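Local coordinates for protein transcriptional regulator, TetR family (Myxococcus xanthus, PDB 5K7F) that probably represses transcription as a dimeric TetR-family DNA-binding regulator of isovaleryl coenzyme A biosynthesis, at residues C96-T105 with F166-F177. Residues are numbered along the deposited sequence; the frame is centred on the assembly and turned at random. Where two conformers were deposited one is given.
Sequences CMRHNILLVT and FLGMVLWIYKWF
V170 pushes its two methyls among M97, N100, I101 and V104, a knob-into-hole fit between two helices of the all-helical TetR C-terminal domain. The short axes of 96-105 and 166-171 run in the same general direction but inclined, with a signed crossing angle of -36° and a closest approach of 9.7 Å. V170 holds CG1 anti to its own N (chi1 175°), which brings it 3.5 Å from N100 ND2, while CG2 faces M97 CE. That ND2 is buried with no hydrogen-bonding partner in the model; OD1 is satisfied by Y137 of helix 125-150 and also lies in the plane of the F166 ring, at its edge. The F166 ring end abuts the backbone, CZ 3.5 Å from M97 CA. M97, bent at chi3 (-109°), lays CE over one face of the F166 ring near the rim, and SD stands 5.3 Å from that ring's centroid, a distant Met-aromatic contact. The same CE touches M169 CE; M169 meets M169 of the second subunit, so this layer continues to the dimer interface. I173 CD1 fits against I101 CG1 and CG2, 3.6 Å from each. T105 OG1 donates a hydrogen bond to I101 O (2.8 Å), and T105 CG2 sits over the F177 ring face in a CH-pi contact, 3.9 Å from the centroid.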
ATOM      1  N   CYS A  96     -15.429  -3.817 -10.654  1.00 10.69           N
ATOM      2  CA  CYS A  96     -14.544  -4.481  -9.701  1.00  8.97           C
ATOM      3  C   CYS A  96     -13.817  -3.454  -8.847  1.00  6.23           C
ATOM      4  O   CYS A  96     -13.751  -3.567  -7.617  1.00  6.23           O
ATOM      5  CB  CYS A  96     -13.572  -5.382 -10.446  1.00  8.70           C
ATOM      6  SG  CYS A  96     -12.693  -6.582  -9.425  1.00 11.05           S
ATOM      7  N   MET A  97     -13.324  -2.396  -9.491  1.00  7.87           N
ATOM      8  CA  MET A  97     -12.643  -1.328  -8.781  1.00  8.73           C
ATOM      9  C   MET A  97     -13.564  -0.644  -7.778  1.00  6.16           C
ATOM     10  O   MET A  97     -13.162  -0.381  -6.633  1.00  8.16           O
ATOM     11  CB  MET A  97     -12.113  -0.289  -9.760  1.00 10.67           C
ATOM     12  CG  MET A  97     -11.309   0.792  -9.034  1.00  9.17           C
ATOM     13  SD  MET A  97     -10.464   1.902 -10.173  1.00 10.54           S
ATOM     14  CE  MET A  97      -8.792   1.385  -9.912  1.00 10.46           C
ATOM     15  N   ARG A  98     -14.790  -0.308  -8.206  1.00  8.11           N
ATOM     16  CA  ARG A  98     -15.716   0.348  -7.288  1.00  6.60           C
ATOM     17  C   ARG A  98     -16.029  -0.554  -6.087  1.00  7.09           C
ATOM     18  O   ARG A  98     -15.879  -0.129  -4.929  1.00  8.10           O
ATOM     19  CB  ARG A  98     -16.977   0.764  -8.032  1.00  9.73           C
ATOM     20  CG  ARG A  98     -17.979   1.548  -7.191  1.00 12.26           C
ATOM     21  CD  ARG A  98     -19.163   1.975  -8.050  1.00 14.60           C
ATOM     22  NE  ARG A  98     -20.051   2.960  -7.414  1.00 16.75           N
ATOM     23  CZ  ARG A  98     -19.860   4.282  -7.390  1.00 22.04           C
ATOM     24  NH1 ARG A  98     -18.774   4.863  -7.929  1.00 13.80           N
ATOM     25  NH2 ARG A  98     -20.783   5.039  -6.822  1.00 17.16           N
ATOM     26  N   HIS A  99     -16.368  -1.818  -6.338  1.00  5.53           N
ATOM     27  CA  HIS A  99     -16.617  -2.740  -5.220  1.00  5.51           C
ATOM     28  C   HIS A  99     -15.398  -2.903  -4.311  1.00  8.74           C
ATOM     29  O   HIS A  99     -15.534  -2.961  -3.078  1.00  9.30           O
ATOM     30  CB  HIS A  99     -17.066  -4.091  -5.764  1.00  5.40           C
ATOM     31  CG  HIS A  99     -18.517  -4.115  -6.217  1.00 10.71           C
ATOM     32  ND1 HIS A  99     -19.579  -3.979  -5.353  1.00 15.54           N
ATOM     33  CD2 HIS A  99     -19.058  -4.206  -7.457  1.00  9.38           C
ATOM     34  CE1 HIS A  99     -20.716  -4.024  -6.036  1.00 15.25           C
ATOM     35  NE2 HIS A  99     -20.429  -4.170  -7.320  1.00 18.19           N
ATOM     36  N   ASN A 100     -14.190  -3.005  -4.895  1.00  4.51           N
ATOM     37  CA  ASN A 100     -12.980  -3.163  -4.081  1.00  9.13           C
ATOM     38  C   ASN A 100     -12.736  -1.929  -3.189  1.00  8.42           C
ATOM     39  O   ASN A 100     -12.297  -2.050  -2.043  1.00  9.45           O
ATOM     40  CB  ASN A 100     -11.794  -3.430  -5.005  1.00  8.40           C
ATOM     41  CG  ASN A 100     -10.628  -4.123  -4.343  1.00 11.68           C
ATOM     42  OD1 ASN A 100      -9.901  -4.827  -5.034  1.00  7.01           O
ATOM     43  ND2 ASN A 100     -10.433  -3.940  -3.045  1.00  9.23           N
ATOM     44  N   ILE A 101     -12.999  -0.725  -3.699  1.00  4.81           N
ATOM     45  CA  ILE A 101     -12.772   0.466  -2.896  1.00  5.00           C
ATOM     46  C   ILE A 101     -13.729   0.482  -1.716  1.00 10.10           C
ATOM     47  O   ILE A 101     -13.370   0.877  -0.597  1.00 12.32           O
ATOM     48  CB  ILE A 101     -12.919   1.730  -3.762  1.00 15.52           C
ATOM     49  CG1 ILE A 101     -11.750   1.864  -4.724  1.00  5.01           C
ATOM     50  CG2 ILE A 101     -12.978   3.015  -2.889  1.00 11.73           C
ATOM     51  CD1 ILE A 101     -11.973   2.848  -5.850  1.00  5.63           C
ATOM     52  N   LEU A 102     -14.955   0.057  -1.955  1.00  6.21           N
ATOM     53  CA  LEU A 102     -15.915  -0.046  -0.860  1.00  9.07           C
ATOM     54  C   LEU A 102     -15.459  -1.090   0.167  1.00 11.12           C
ATOM     55  O   LEU A 102     -15.490  -0.843   1.374  1.00  9.28           O
ATOM     56  CB  LEU A 102     -17.327  -0.341  -1.410  1.00  9.06           C
ATOM     57  CG  LEU A 102     -17.984   0.715  -2.349  1.00  6.69           C
ATOM     58  CD1 LEU A 102     -19.314   0.232  -2.876  1.00 14.75           C
ATOM     59  CD2 LEU A 102     -18.061   2.095  -1.698  1.00  9.08           C
ATOM     60  N   LEU A 103     -15.032  -2.268  -0.276  1.00  8.22           N
ATOM     61  CA  LEU A 103     -14.521  -3.255   0.678  1.00 10.64           C
ATOM     62  C   LEU A 103     -13.382  -2.704   1.554  1.00  6.53           C
ATOM     63  O   LEU A 103     -13.275  -3.038   2.738  1.00  7.87           O
ATOM     64  CB  LEU A 103     -14.050  -4.493  -0.085  1.00  9.40           C
ATOM     65  CG  LEU A 103     -13.273  -5.531   0.714  1.00  8.75           C
ATOM     66  CD1 LEU A 103     -14.116  -6.155   1.761  1.00 13.45           C
ATOM     67  CD2 LEU A 103     -12.737  -6.626  -0.199  1.00 10.78           C
ATOM     68  N   VAL A 104     -12.553  -1.819   1.004  1.00  7.04           N
ATOM     69  CA  VAL A 104     -11.410  -1.274   1.711  1.00 10.06           C
ATOM     70  C   VAL A 104     -11.816  -0.223   2.719  1.00  9.40           C
ATOM     71  O   VAL A 104     -11.095  -0.010   3.708  1.00 10.77           O
ATOM     72  CB  VAL A 104     -10.439  -0.710   0.663  1.00  9.17           C
ATOM     73  CG1 VAL A 104      -9.509   0.262   1.256  1.00 14.54           C
ATOM     74  CG2 VAL A 104      -9.638  -1.867   0.040  1.00 12.48           C
ATOM     75  N   THR A 105     -12.966   0.444   2.498  1.00  8.12           N
ATOM     76  CA  THR A 105     -13.320   1.639   3.253  1.00  6.29           C
ATOM     77  C   THR A 105     -14.470   1.441   4.204  1.00 12.72           C
ATOM     78  O   THR A 105     -14.581   2.229   5.153  1.00 14.63           O
ATOM     79  CB  THR A 105     -13.631   2.828   2.325  1.00  8.49           C
ATOM     80  OG1 THR A 105     -14.566   2.491   1.308  1.00 10.11           O
ATOM     81  CG2 THR A 105     -12.366   3.321   1.627  1.00  7.69           C
ATOM     82  N   PHE A 166      -3.935  -1.141 -10.398  1.00 10.19           N
ATOM     83  CA  PHE A 166      -5.266  -1.251  -9.805  1.00  7.09           C
ATOM     84  C   PHE A 166      -5.176  -1.597  -8.319  1.00  9.18           C
ATOM     85  O   PHE A 166      -5.800  -0.943  -7.461  1.00 10.01           O
ATOM     86  CB  PHE A 166      -6.004  -2.313 -10.610  1.00  6.94           C
ATOM     87  CG  PHE A 166      -7.410  -2.667 -10.130  1.00  4.99           C
ATOM     88  CD1 PHE A 166      -7.670  -3.198  -8.868  1.00  6.78           C
ATOM     89  CD2 PHE A 166      -8.428  -2.585 -11.030  1.00 11.84           C
ATOM     90  CE1 PHE A 166      -9.006  -3.578  -8.508  1.00  9.58           C
ATOM     91  CE2 PHE A 166      -9.725  -2.963 -10.684  1.00  7.82           C
ATOM     92  CZ  PHE A 166      -9.975  -3.467  -9.405  1.00  7.64           C
ATOM     93  N   LEU A 167      -4.456  -2.674  -7.995  1.00  6.27           N
ATOM     94  CA  LEU A 167      -4.368  -3.104  -6.609  1.00  7.95           C
ATOM     95  C   LEU A 167      -3.704  -2.054  -5.721  1.00  9.70           C
ATOM     96  O   LEU A 167      -4.189  -1.775  -4.617  1.00 10.81           O
ATOM     97  CB  LEU A 167      -3.622  -4.433  -6.519  1.00  7.51           C
ATOM     98  CG  LEU A 167      -4.447  -5.676  -6.798  1.00 19.08           C
ATOM     99  CD1 LEU A 167      -3.513  -6.902  -6.818  1.00 20.39           C
ATOM    100  CD2 LEU A 167      -5.584  -5.846  -5.773  1.00 16.66           C
ATOM    101  N   GLY A 168      -2.567  -1.479  -6.150  1.00  8.85           N
ATOM    102  CA  GLY A 168      -1.934  -0.451  -5.335  1.00  8.22           C
ATOM    103  C   GLY A 168      -2.844   0.750  -5.116  1.00  6.74           C
ATOM    104  O   GLY A 168      -2.936   1.282  -4.008  1.00  8.35           O
ATOM    105  N   MET A 169      -3.430   1.265  -6.189  1.00  8.12           N
ATOM    106  CA  MET A 169      -4.369   2.384  -6.028  1.00  6.86           C
ATOM    107  C   MET A 169      -5.405   2.096  -4.963  1.00  8.63           C
ATOM    108  O   MET A 169      -5.676   2.951  -4.098  1.00 12.58           O
ATOM    109  CB  MET A 169      -5.090   2.694  -7.344  1.00 10.11           C
ATOM    110  CG  MET A 169      -4.319   3.468  -8.323  1.00 20.54           C
ATOM    111  SD  MET A 169      -5.186   3.555  -9.918  1.00 19.49           S
ATOM    112  CE  MET A 169      -6.668   4.360  -9.459  1.00 11.87           C
ATOM    113  N   VAL A 170      -5.974   0.898  -4.986  1.00  7.22           N
ATOM    114  CA  VAL A 170      -7.169   0.641  -4.174  1.00  5.25           C
ATOM    115  C   VAL A 170      -6.784   0.263  -2.755  1.00  7.18           C
ATOM    116  O   VAL A 170      -7.348   0.788  -1.789  1.00 10.15           O
ATOM    117  CB  VAL A 170      -8.027  -0.445  -4.840  1.00  9.24           C
ATOM    118  CG1 VAL A 170      -9.193  -0.799  -3.966  1.00  8.57           C
ATOM    119  CG2 VAL A 170      -8.529   0.077  -6.196  1.00 13.58           C
ATOM    120  N   LEU A 171      -5.785  -0.604  -2.587  1.00  9.26           N
ATOM    121  CA  LEU A 171      -5.480  -1.071  -1.246  1.00 10.00           C
ATOM    122  C   LEU A 171      -4.839   0.027  -0.404  1.00 14.01           C
ATOM    123  O   LEU A 171      -4.986   0.022   0.826  1.00 18.63           O
ATOM    124  CB  LEU A 171      -4.579  -2.312  -1.323  1.00 11.04           C
ATOM    125  CG  LEU A 171      -5.217  -3.501  -2.048  1.00 19.74           C
ATOM    126  CD1 LEU A 171      -4.224  -4.653  -2.099  1.00 17.33           C
ATOM    127  CD2 LEU A 171      -6.497  -3.931  -1.369  1.00 11.70           C
ATOM    128  N   TRP A 172      -4.109   0.966  -1.026  1.00 11.88           N
ATOM    129  CA  TRP A 172      -3.445   2.032  -0.279  0.58 12.58           C
ATOM    130  C   TRP A 172      -4.425   3.076   0.261  1.00  9.34           C
ATOM    131  O   TRP A 172      -4.013   3.898   1.092  1.00  9.96           O
ATOM    132  CB  TRP A 172      -2.345   2.696  -1.141  0.58 12.59           C
ATOM    133  CG  TRP A 172      -1.158   3.177  -0.282  0.58 12.69           C
ATOM    134  CD1 TRP A 172      -0.245   2.388   0.362  0.58 14.77           C
ATOM    135  CD2 TRP A 172      -0.814   4.529   0.049  0.58  9.36           C
ATOM    136  NE1 TRP A 172       0.639   3.160   1.063  0.58 19.75           N
ATOM    137  CE2 TRP A 172       0.319   4.477   0.883  0.58 18.94           C
ATOM    138  CE3 TRP A 172      -1.343   5.779  -0.285  0.58 15.40           C
ATOM    139  CZ2 TRP A 172       0.932   5.626   1.383  0.58 17.55           C
ATOM    140  CZ3 TRP A 172      -0.726   6.927   0.231  0.58 10.25           C
ATOM    141  CH2 TRP A 172       0.380   6.833   1.055  0.58 19.17           C
ATOM    142  N   ILE A 173      -5.710   3.035  -0.147  1.00  9.55           N
ATOM    143  CA  ILE A 173      -6.730   3.981   0.349  1.00  5.86           C
ATOM    144  C   ILE A 173      -6.817   3.981   1.878  1.00  9.37           C
ATOM    145  O   ILE A 173      -7.093   5.017   2.487  1.00 10.51           O
ATOM    146  CB  ILE A 173      -8.082   3.684  -0.293  1.00  7.85           C
ATOM    147  CG1 ILE A 173      -8.031   3.905  -1.815  1.00 10.74           C
ATOM    148  CG2 ILE A 173      -9.157   4.550   0.330  1.00  8.65           C
ATOM    149  CD1 ILE A 173      -9.407   3.533  -2.545  1.00 11.57           C
ATOM    150  N   TYR A 174      -6.593   2.840   2.524  1.00  9.75           N
ATOM    151  CA  TYR A 174      -6.687   2.829   3.982  1.00  9.59           C
ATOM    152  C   TYR A 174      -5.701   3.768   4.657  1.00 13.80           C
ATOM    153  O   TYR A 174      -5.984   4.245   5.762  1.00 14.18           O
ATOM    154  CB  TYR A 174      -6.525   1.403   4.493  1.00 10.91           C
ATOM    155  CG  TYR A 174      -5.128   0.944   4.790  1.00 13.84           C
ATOM    156  CD1 TYR A 174      -4.576   1.110   6.063  1.00 12.96           C
ATOM    157  CD2 TYR A 174      -4.390   0.273   3.833  1.00 17.52           C
ATOM    158  CE1 TYR A 174      -3.326   0.654   6.350  1.00 20.54           C
ATOM    159  CE2 TYR A 174      -3.123  -0.184   4.112  1.00 20.15           C
ATOM    160  CZ  TYR A 174      -2.600   0.006   5.378  1.00 25.19           C
ATOM    161  OH  TYR A 174      -1.339  -0.444   5.689  1.00 27.75           O
ATOM    162  N   LYS A 175      -4.576   4.091   4.005  1.00 11.55           N
ATOM    163  CA  LYS A 175      -3.567   4.994   4.573  1.00 13.28           C
ATOM    164  C   LYS A 175      -4.056   6.433   4.687  1.00 18.45           C
ATOM    165  O   LYS A 175      -3.517   7.186   5.501  1.00 23.70           O
ATOM    166  CB  LYS A 175      -2.280   4.996   3.720  1.00 15.17           C
ATOM    167  CG  LYS A 175      -1.404   3.751   3.845  1.00 22.05           C
ATOM    168  CD  LYS A 175      -0.901   3.571   5.262  1.00 25.43           C
ATOM    169  CE  LYS A 175       0.358   2.710   5.336  1.00 34.23           C
ATOM    170  NZ  LYS A 175       0.365   1.645   4.299  1.00 34.30           N
ATOM    171  N   TRP A 176      -5.053   6.840   3.904  1.00 14.40           N
ATOM    172  CA  TRP A 176      -5.433   8.243   3.854  1.00 13.57           C
ATOM    173  C   TRP A 176      -6.916   8.502   3.934  1.00 13.29           C
ATOM    174  O   TRP A 176      -7.315   9.654   4.122  1.00 16.90           O
ATOM    175  CB  TRP A 176      -4.898   8.897   2.580  1.00 17.38           C
ATOM    176  CG  TRP A 176      -5.345   8.310   1.280  1.00 13.24           C
ATOM    177  CD1 TRP A 176      -4.785   7.244   0.603  1.00 11.61           C
ATOM    178  CD2 TRP A 176      -6.377   8.803   0.450  1.00 12.93           C
ATOM    179  NE1 TRP A 176      -5.433   7.048  -0.580  1.00 10.24           N
ATOM    180  CE2 TRP A 176      -6.436   7.978  -0.688  1.00 15.30           C
ATOM    181  CE3 TRP A 176      -7.272   9.859   0.554  1.00 15.83           C
ATOM    182  CZ2 TRP A 176      -7.364   8.180  -1.699  1.00  9.73           C
ATOM    183  CZ3 TRP A 176      -8.180  10.052  -0.428  1.00 17.14           C
ATOM    184  CH2 TRP A 176      -8.193   9.244  -1.580  1.00 16.35           C
ATOM    185  N   PHE A 177      -7.744   7.501   3.803  1.00 11.65           N
ATOM    186  CA  PHE A 177      -9.174   7.745   3.854  1.00  9.46           C
ATOM    187  C   PHE A 177      -9.640   7.881   5.291  1.00 12.00           C
ATOM    188  O   PHE A 177      -9.178   7.152   6.174  1.00 12.17           O
ATOM    189  CB  PHE A 177      -9.923   6.620   3.160  1.00 10.83           C
ATOM    190  CG  PHE A 177     -11.390   6.723   3.273  1.00 10.51           C
ATOM    191  CD1 PHE A 177     -12.111   7.528   2.404  1.00 13.70           C
ATOM    192  CD2 PHE A 177     -12.078   6.005   4.225  1.00 15.07           C
ATOM    193  CE1 PHE A 177     -13.475   7.600   2.505  1.00 16.15           C
ATOM    194  CE2 PHE A 177     -13.430   6.085   4.317  1.00 14.99           C
ATOM    195  CZ  PHE A 177     -14.130   6.886   3.456  1.00 17.01           C
TER